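Local coordinates for protein putative branched-chain amino acid ABC transporter (Rhodospirillum rubrum ATCC 11170, PDB 3HUT) that probably binds branched-chain or related amino acids in the periplasm and delivers them to an ABC transporter, at residues V318-T322 with T332-T336. Residues are numbered along the deposited sequence; the frame is centred on the assembly and turned at random.
Sequences VTGIT and TKILT
Lys333 runs its extended side chain along Thr322 and ends at Thr319, where NZ donates a short 2.6 Å hydrogen bond to OG1. With chi1 at -61°, Lys333 CG sits beside the backbone N, and the extended chain beyond it brings Lys333 CE within 3.3 Å of Thr322 OG1. The Thr322 hydroxyl itself turns back to donate to Gly320 O at 3.0 Å, from 45° above the carbonyl plane, fastening the bend just before the strand. This is the tight, buried side, and His281 of helix 277-296 packs against both Thr319 and Lys333. The backbones join where Ile334 N meets Ile321 O at 3.0 Å, and next to this bond Thr322 and Lys333 form an antiparallel non-hydrogen-bonded pair. On the looser, more open side, Ile321 and Ile334 lie side by side with their CD1 methyls 3.6 Å apart, and a water bridges Ile321 N to Ile334 O where direct pairing stops. Its place is consistent with the hinge between the two lobes of a periplasmic binding protein. Because Asp284 also hydrogen-bonds to Thr319 OG1, this hydroxyl links carboxylate and ammonium, and the nearby negative charge probably helps keep the buried lysine protonated.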
loop_
_atom_site.group_PDB
_atom_site.type_symbol
_atom_site.label_atom_id
_atom_site.label_comp_id
_atom_site.label_asym_id
_atom_site.label_seq_id
_atom_site.Cartn_x
_atom_site.Cartn_y
_atom_site.Cartn_z
ATOM N N VAL A 318 -3.936 0.287 -10.455
ATOM C CA VAL A 318 -3.155 1.509 -10.580
ATOM C C VAL A 318 -2.038 1.471 -9.546
ATOM O O VAL A 318 -1.115 2.282 -9.590
ATOM C CB VAL A 318 -4.031 2.764 -10.367
ATOM C CG1 VAL A 318 -5.157 2.775 -11.390
ATOM C CG2 VAL A 318 -4.592 2.791 -8.952
ATOM N N THR A 319 -2.130 0.515 -8.621
ATOM C CA THR A 319 -1.114 0.353 -7.586
ATOM C C THR A 319 -0.179 -0.786 -7.982
ATOM O O THR A 319 0.632 -1.237 -7.178
ATOM C CB THR A 319 -1.736 0.050 -6.192
ATOM O OG1 THR A 319 -2.400 -1.223 -6.210
ATOM C CG2 THR A 319 -2.735 1.137 -5.809
ATOM N N GLY A 320 -0.306 -1.236 -9.233
ATOM C CA GLY A 320 0.541 -2.299 -9.749
ATOM C C GLY A 320 -0.156 -3.632 -9.933
ATOM O O GLY A 320 -1.269 -3.830 -9.454
ATOM N N ILE A 321 0.498 -4.552 -10.634
ATOM C CA ILE A 321 -0.076 -5.875 -10.849
ATOM C C ILE A 321 -0.187 -6.522 -9.474
ATOM O O ILE A 321 0.816 -6.690 -8.783
ATOM C CB ILE A 321 0.819 -6.721 -11.775
ATOM C CG1 ILE A 321 0.868 -6.062 -13.158
ATOM C CG2 ILE A 321 0.289 -8.151 -11.851
ATOM C CD1 ILE A 321 1.645 -6.838 -14.210
ATOM N N THR A 322 -1.413 -6.887 -9.095
ATOM C CA THR A 322 -1.707 -7.452 -7.780
ATOM C C THR A 322 -2.168 -8.911 -7.756
ATOM O O THR A 322 -2.994 -9.326 -8.570
ATOM C CB THR A 322 -2.778 -6.587 -7.086
ATOM O OG1 THR A 322 -2.295 -5.241 -6.979
ATOM C CG2 THR A 322 -3.105 -7.127 -5.702
ATOM N N THR A 332 0.662 -9.460 -2.801
ATOM C CA THR A 332 1.986 -9.171 -3.339
ATOM C C THR A 332 1.737 -8.334 -4.587
ATOM O O THR A 332 0.684 -8.451 -5.220
ATOM C CB THR A 332 2.780 -10.449 -3.709
ATOM O OG1 THR A 332 2.034 -11.232 -4.646
ATOM C CG2 THR A 332 3.075 -11.279 -2.456
ATOM N N LYS A 333 2.689 -7.480 -4.935
ATOM C CA LYS A 333 2.532 -6.615 -6.094
ATOM C C LYS A 333 3.827 -6.407 -6.853
ATOM O O LYS A 333 4.909 -6.556 -6.296
ATOM C CB LYS A 333 2.030 -5.240 -5.651
ATOM C CG LYS A 333 0.693 -5.224 -4.952
ATOM C CD LYS A 333 0.311 -3.792 -4.616
ATOM C CE LYS A 333 -1.166 -3.680 -4.280
ATOM N NZ LYS A 333 -1.529 -2.283 -3.978
ATOM N N ILE A 334 3.708 -6.063 -8.130
ATOM C CA ILE A 334 4.882 -5.767 -8.934
ATOM C C ILE A 334 5.089 -4.266 -8.761
ATOM O O ILE A 334 4.375 -3.463 -9.357
ATOM C CB ILE A 334 4.657 -6.079 -10.425
ATOM C CG1 ILE A 334 4.486 -7.587 -10.618
ATOM C CG2 ILE A 334 5.846 -5.585 -11.247
ATOM C CD1 ILE A 334 4.292 -7.996 -12.068
ATOM N N LEU A 335 6.054 -3.894 -7.928
ATOM C CA LEU A 335 6.331 -2.487 -7.656
ATOM C C LEU A 335 7.039 -1.800 -8.819
ATOM O O LEU A 335 7.591 -2.460 -9.696
ATOM C CB LEU A 335 7.167 -2.367 -6.378
ATOM C CG LEU A 335 6.538 -3.061 -5.161
ATOM C CD1 LEU A 335 7.428 -2.885 -3.942
ATOM C CD2 LEU A 335 5.145 -2.487 -4.898
ATOM N N THR A 336 7.012 -0.468 -8.822
ATOM C CA THR A 336 7.648 0.315 -9.877
ATOM C C THR A 336 8.896 0.997 -9.317
ATOM O O THR A 336 8.816 1.745 -8.341
ATOM C CB THR A 336 6.676 1.385 -10.424
ATOM O OG1 THR A 336 5.513 0.741 -10.963
ATOM C CG2 THR A 336 7.344 2.220 -11.504
HETATM O O HOH W 1 3.067 -3.456 -11.732
#